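PDB 2V5I: salmonella typhimurium DB7155 bacteriophage DET7 tailspike from Bacteriophage, which binds and hydrolyses the O-antigen polysaccharide of its Salmonella host, serving as the trimeric receptor-binding tailspike of the phage. Local coordinates for the interface of chains A and B. Numbering follows the deposited sequence. Chains: chain A/B, Salmonella typhimurium DB7155 bacteriophage DET7 tailspike.

Contact 1: the interface of chains A and B. Residues chain A 88, 170; chain B 85, 167, 169.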
loop_
_atom_site.group_PDB
_atom_site.type_symbol
_atom_site.label_atom_id
_atom_site.label_comp_id
_atom_site.label_asym_id
_atom_site.label_seq_id
_atom_site.Cartn_x
_atom_site.Cartn_y
_atom_site.Cartn_z
ATOM N N GLN A 88 30.390 -0.834 -8.087
ATOM C CA GLN A 88 30.315 -0.019 -9.296
ATOM C C GLN A 88 30.899 -0.632 -10.574
ATOM O O GLN A 88 31.497 0.068 -11.402
ATOM C CB GLN A 88 30.881 1.429 -9.074
ATOM C CG GLN A 88 30.146 2.278 -8.062
ATOM C CD GLN A 88 30.866 3.609 -7.738
ATOM O OE1 GLN A 88 31.712 3.673 -6.843
ATOM N NE2 GLN A 88 30.519 4.654 -8.447
ATOM N N ASN A 170 25.633 -1.073 -7.038
ATOM C CA ASN A 170 25.701 0.090 -7.991
ATOM C C ASN A 170 26.248 -0.275 -9.373
ATOM O O ASN A 170 27.010 0.493 -10.009
ATOM C CB ASN A 170 26.507 1.210 -7.313
ATOM C CG ASN A 170 25.910 1.638 -5.996
ATOM O OD1 ASN A 170 24.795 2.164 -5.966
ATOM N ND2 ASN A 170 26.628 1.435 -4.907
ATOM N N VAL B 85 32.249 9.452 -4.721
ATOM C CA VAL B 85 31.348 9.178 -3.570
ATOM C C VAL B 85 31.801 10.057 -2.433
ATOM O O VAL B 85 32.983 10.120 -2.171
ATOM C CB VAL B 85 31.394 7.704 -3.149
ATOM C CG1 VAL B 85 30.608 7.470 -1.879
ATOM C CG2 VAL B 85 30.842 6.850 -4.288
ATOM N N GLU B 167 27.552 10.389 -5.855
ATOM C CA GLU B 167 26.650 9.982 -4.741
ATOM C C GLU B 167 27.129 10.567 -3.433
ATOM O O GLU B 167 28.320 10.489 -3.139
ATOM C CB GLU B 167 26.668 8.485 -4.572
ATOM C CG GLU B 167 25.867 7.771 -5.627
ATOM C CD GLU B 167 25.403 6.379 -5.168
ATOM O OE1 GLU B 167 25.810 5.926 -4.075
ATOM O OE2 GLU B 167 24.638 5.727 -5.916
ATOM N N ARG B 169 26.382 9.907 0.574
ATOM C CA ARG B 169 25.778 8.896 1.419
ATOM C C ARG B 169 25.826 9.319 2.880
ATOM O O ARG B 169 26.863 9.826 3.346
ATOM C CB ARG B 169 26.537 7.573 1.263
ATOM C CG ARG B 169 26.496 7.004 -0.175
ATOM C CD ARG B 169 27.295 5.717 -0.306
ATOM N NE ARG B 169 27.344 5.309 -1.718
ATOM C CZ ARG B 169 28.247 4.477 -2.241
ATOM N NH1 ARG B 169 29.201 3.936 -1.482
ATOM N NH2 ARG B 169 28.194 4.201 -3.533
HETATM O O HOH W 1 23.384 3.914 -4.620
HETATM O O HOH W 2 30.802 2.899 -4.422
#
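This is a water-mediated side-by-side interface between two parallel beta-helix subunits of the tailspike trimer, where polar side chains of neighbouring coils probably help hold the subunits in register. Across it, the amide of A:Asn170 faces the guanidinium of B:Arg169, arriving from the opposite direction with the two planes only 14° apart. Its ND2 stays 3.5 Å from NH2 of B:Arg169; both are donors, so this is packing of offset, nearly parallel groups. The other terminal atom of the amide, OD1, is joined to the carboxylate of B:Glu167 by water 1, which lies 2.6 Å from OE2 of B:Glu167; amide and carboxylate stand almost perpendicular.

Within chain B the arginine is probably steadied, as modelled, by its strand neighbour B:Glu167, although that residue is poorly ordered. NE and NH2 of B:Arg169 both reach OE1 of B:Glu167 in the guanidinium plane. NE, in a salt bridge at 2.9 Å, comes nearly along the C-O axis of OE1, whereas NH2 meets this oxygen from above the carboxylate plane, 51° out of it. The pairing may limit rotation of the guanidinium. CG1 of B:Val85 packs against one guanidinium face, 3.7 Å above the plane toward its rim. The extended chain of B:Arg169 (chi2 178°) carries its head group toward chain A. A second solvent bridge uses the side-chain amide of A:Gln88: water 2 lies 3.0 Å from NH2 of B:Arg169 and 2.7 Å from OE1 of A:Gln88.

Contact 2: the interface of chains A and B. Residues chain A 18-20; chain B 16-18.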
loop_
_atom_site.group_PDB
_atom_site.type_symbol
_atom_site.label_atom_id
_atom_site.label_comp_id
_atom_site.label_asym_id
_atom_site.label_seq_id
_atom_site.Cartn_x
_atom_site.Cartn_y
_atom_site.Cartn_z
ATOM N N LYS A 18 46.396 -0.170 4.623
ATOM C CA LYS A 18 45.426 -1.037 3.955
ATOM C C LYS A 18 45.989 -1.605 2.681
ATOM O O LYS A 18 46.603 -0.871 1.878
ATOM C CB LYS A 18 44.169 -0.204 3.648
ATOM C CG LYS A 18 42.993 -1.084 3.093
ATOM C CD LYS A 18 41.603 -0.808 3.675
ATOM C CE LYS A 18 40.523 -1.871 3.188
ATOM N NZ LYS A 18 40.358 -3.164 4.033
ATOM N N TYR A 19 45.711 -2.895 2.431
ATOM C CA TYR A 19 46.205 -3.555 1.229
ATOM C C TYR A 19 45.228 -3.416 0.060
ATOM O O TYR A 19 44.051 -3.708 0.190
ATOM C CB TYR A 19 46.489 -5.032 1.506
ATOM C CG TYR A 19 47.767 -5.310 2.291
ATOM C CD1 TYR A 19 47.936 -4.869 3.600
ATOM C CD2 TYR A 19 48.802 -6.007 1.705
ATOM C CE1 TYR A 19 49.135 -5.140 4.313
ATOM C CE2 TYR A 19 49.985 -6.267 2.397
ATOM C CZ TYR A 19 50.139 -5.849 3.699
ATOM O OH TYR A 19 51.358 -6.160 4.333
ATOM N N SER A 20 45.734 -2.947 -1.086
ATOM C CA SER A 20 44.961 -2.935 -2.307
ATOM C C SER A 20 45.928 -2.949 -3.471
ATOM O O SER A 20 46.983 -2.367 -3.391
ATOM C CB SER A 20 44.169 -1.654 -2.381
ATOM O OG SER A 20 43.413 -1.588 -3.599
ATOM N N LYS B 16 51.158 -2.368 -3.460
ATOM C CA LYS B 16 50.334 -3.188 -2.582
ATOM C C LYS B 16 49.428 -2.451 -1.617
ATOM O O LYS B 16 48.613 -3.116 -0.978
ATOM C CB LYS B 16 51.186 -4.218 -1.804
ATOM C CG LYS B 16 52.013 -3.621 -0.707
ATOM C CD LYS B 16 52.854 -4.754 -0.063
ATOM C CE LYS B 16 53.532 -4.380 1.161
ATOM N NZ LYS B 16 54.327 -5.572 1.656
ATOM N N PHE B 17 49.589 -1.121 -1.472
ATOM C CA PHE B 17 48.786 -0.387 -0.504
ATOM C C PHE B 17 47.771 0.542 -1.176
ATOM O O PHE B 17 48.013 1.128 -2.222
ATOM C CB PHE B 17 49.658 0.437 0.462
ATOM C CG PHE B 17 50.609 -0.352 1.290
ATOM C CD1 PHE B 17 50.179 -1.430 2.068
ATOM C CD2 PHE B 17 51.954 0.033 1.384
ATOM C CE1 PHE B 17 51.080 -2.145 2.861
ATOM C CE2 PHE B 17 52.865 -0.701 2.161
ATOM C CZ PHE B 17 52.408 -1.776 2.924
ATOM N N LYS B 18 46.619 0.664 -0.555
ATOM C CA LYS B 18 45.571 1.577 -1.015
ATOM C C LYS B 18 45.989 3.013 -0.852
ATOM O O LYS B 18 46.525 3.399 0.209
ATOM C CB LYS B 18 44.300 1.303 -0.190
ATOM C CG LYS B 18 43.060 2.104 -0.726
ATOM C CD LYS B 18 41.743 1.327 -0.832
ATOM C CE LYS B 18 40.604 2.171 -1.556
ATOM N NZ LYS B 18 40.511 2.070 -3.104
HETATM O O HOH W 3 47.886 -0.047 -4.735
HETATM O O HOH W 4 40.702 -0.869 -3.419
HETATM O O HOH W 5 53.185 -7.734 2.783
#
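B:Lys18, A:Ser20 and A:Tyr19 bury the most surface around a short antiparallel beta bridge pairing A:Tyr19 with B:Phe17, formed where the segments following the N-terminal helices meet in the P22-type tailspike trimer. The backbone N of B:Lys18 donates to the carbonyl O of A:Lys18 at 2.9 Å, in a nearly straight bond (166° at H). Beside it, the methylene CB of A:Ser20 packs on CB of B:Lys18 at 3.7 Å. With OG anti to the backbone N (chi1 178°), the serine hydroxyl is carried to water 4, which also contacts the terminal amine NZ of B:Lys18. The backbone N of A:Ser20 donates to O of B:Lys16 at 2.9 Å. Water 3 joins the carbonyl oxygens of A:Ser20 and B:Phe17.

A:Tyr19 runs alongside both B:Phe17 and B:Lys16, all reaching the same way. Its ring takes the edge of B:Phe17 against one face: CE1 of B:Phe17 sits 3.8 Å above the tyrosine plane, near the rim, and the two planes are 79° apart. The aliphatic CG of B:Lys16 lies over the centre of the phenylalanine ring, while its CD touches CE2 of A:Tyr19 at 4.1 Å. Beyond the rings, water 5, 2.9 Å from the phenolic OH of A:Tyr19, links that hydroxyl to NZ of B:Lys16.

Contact 3: the interface of chains A and B. Residues chain A 438-441; chain B 443-445, 447.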
loop_
_atom_site.group_PDB
_atom_site.type_symbol
_atom_site.label_atom_id
_atom_site.label_comp_id
_atom_site.label_asym_id
_atom_site.label_seq_id
_atom_site.Cartn_x
_atom_site.Cartn_y
_atom_site.Cartn_z
ATOM N N ASP A 438 -21.668 -8.816 -1.638
ATOM C CA ASP A 438 -21.369 -7.762 -0.650
ATOM C C ASP A 438 -22.330 -7.896 0.571
ATOM O O ASP A 438 -23.318 -7.134 0.744
ATOM C CB ASP A 438 -21.441 -6.418 -1.360
ATOM C CG ASP A 438 -20.290 -6.261 -2.435
ATOM O OD1 ASP A 438 -19.080 -6.052 -2.013
ATOM O OD2 ASP A 438 -20.574 -6.402 -3.685
ATOM N N PRO A 439 -22.086 -8.925 1.364
ATOM C CA PRO A 439 -23.053 -9.412 2.382
ATOM C C PRO A 439 -23.095 -8.677 3.697
ATOM O O PRO A 439 -23.911 -9.065 4.543
ATOM C CB PRO A 439 -22.580 -10.855 2.611
ATOM C CG PRO A 439 -21.123 -10.763 2.457
ATOM C CD PRO A 439 -20.896 -9.809 1.331
ATOM N N VAL A 440 -22.254 -7.671 3.890
ATOM C CA VAL A 440 -22.085 -7.009 5.179
ATOM C C VAL A 440 -21.953 -5.488 5.055
ATOM O O VAL A 440 -21.067 -4.844 5.637
ATOM C CB VAL A 440 -20.967 -7.657 5.995
ATOM C CG1 VAL A 440 -21.379 -9.068 6.419
ATOM C CG2 VAL A 440 -19.646 -7.681 5.219
ATOM N N LEU A 441 -22.879 -4.876 4.309
ATOM C CA LEU A 441 -23.047 -3.424 4.353
ATOM C C LEU A 441 -23.707 -3.063 5.668
ATOM O O LEU A 441 -24.409 -3.880 6.249
ATOM C CB LEU A 441 -23.920 -2.949 3.189
ATOM C CG LEU A 441 -23.460 -3.292 1.788
ATOM C CD1 LEU A 441 -24.579 -3.012 0.780
ATOM C CD2 LEU A 441 -22.258 -2.464 1.462
ATOM N N GLN B 443 -24.823 -9.520 -4.736
ATOM C CA GLN B 443 -25.896 -9.838 -3.791
ATOM C C GLN B 443 -25.521 -9.158 -2.489
ATOM O O GLN B 443 -24.454 -9.446 -1.903
ATOM C CB GLN B 443 -26.028 -11.332 -3.588
ATOM C CG GLN B 443 -26.191 -12.194 -4.870
ATOM C CD GLN B 443 -27.581 -12.219 -5.413
ATOM O OE1 GLN B 443 -28.468 -11.475 -4.953
ATOM N NE2 GLN B 443 -27.811 -13.074 -6.408
ATOM N N SER B 444 -26.410 -8.309 -1.960
ATOM C CA SER B 444 -26.013 -7.406 -0.895
ATOM C C SER B 444 -26.953 -7.541 0.316
ATOM O O SER B 444 -28.057 -8.075 0.224
ATOM C CB SER B 444 -26.034 -5.976 -1.398
ATOM O OG SER B 444 -24.998 -5.782 -2.383
ATOM N N ARG B 445 -26.493 -6.993 1.431
ATOM C CA ARG B 445 -27.285 -7.054 2.666
ATOM C C ARG B 445 -26.858 -5.873 3.507
ATOM O O ARG B 445 -25.650 -5.644 3.643
ATOM C CB ARG B 445 -26.988 -8.328 3.434
ATOM C CG ARG B 445 -27.698 -8.433 4.801
ATOM C CD ARG B 445 -27.246 -9.650 5.597
ATOM N NE ARG B 445 -27.704 -10.884 4.975
ATOM C CZ ARG B 445 -26.960 -11.737 4.276
ATOM N NH1 ARG B 445 -25.678 -11.522 3.993
ATOM N NH2 ARG B 445 -27.552 -12.804 3.774
ATOM N N ILE B 447 -27.001 -4.482 7.378
ATOM C CA ILE B 447 -27.160 -5.005 8.746
ATOM C C ILE B 447 -27.133 -3.829 9.705
ATOM O O ILE B 447 -26.168 -3.108 9.745
ATOM C CB ILE B 447 -26.046 -5.992 9.125
ATOM C CG1 ILE B 447 -25.836 -7.057 8.052
ATOM C CG2 ILE B 447 -26.436 -6.677 10.456
ATOM C CD1 ILE B 447 -24.570 -7.897 8.148
#
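CG1 of A:Val440 and CD1 of B:Ile447 meet at 3.8 Å, their side chains lying alongside each other and pointing the same way, at the apolar centre of a parallel strand pairing between subunits of the P22-type tailspike. Here strand 435-441 of chain A pairs with strand 443-448 of chain B, the bridge joining A:Asp438 with B:Ser444, which helps to link neighbouring subunits. CD1 of B:Ile447 also reaches toward the carbonyl O of A:Pro439. Further along, the CD1 methyl of A:Leu441 touches the CB methylene of B:Ser444 at 4.0 Å.

Backbone bonds flank this packing. N of A:Leu441 donates to O of B:Arg445 at 3.0 Å, while O of A:Leu441 receives N of B:Ile447 at 2.9 Å; the leucine thus lies between two residues of the partner strand. At the other end, N of A:Asp438 donates to O of B:Gln443 at 2.9 Å, and its O accepts the longer bond from N of B:Arg445.

On the polar rim, B:Arg445 leaves the backbone with CG anti to N (chi1 176°), then bends at chi3 (-69°), turning the edge of its guanidinium toward the carbonyl of A:Pro439. NH1 donates to the carbonyl O of A:Pro439 at 3.1 Å, on a lone pair in the carbonyl plane and with that oxygen close to the guanidinium plane. The aliphatic CB and CD of B:Arg445 lie along the same proline O, CB at 3.4 Å, while NH1 also lies 3.5 Å from CB of A:Pro439.

The three contacts sample successive levels of one elongated trimer and draw on different residues. Contact 1 and contact 2 have C-alpha centres about 21 Å apart, whereas contact 3 lies about 54 Å from contact 1 and about 72 Å from contact 2. Contact 2 uses backbone pairing near the N-terminal helices, contact 1 relies on solvent bridges between facing beta-helices, and contact 3 returns to strand pairing toward the C-terminal part. Of the patches described, the two outer ones pair backbones and the middle one uses water, an arrangement that probably helps keep the subunits aligned along the spike. Each contact recurs at equivalent subunit boundaries.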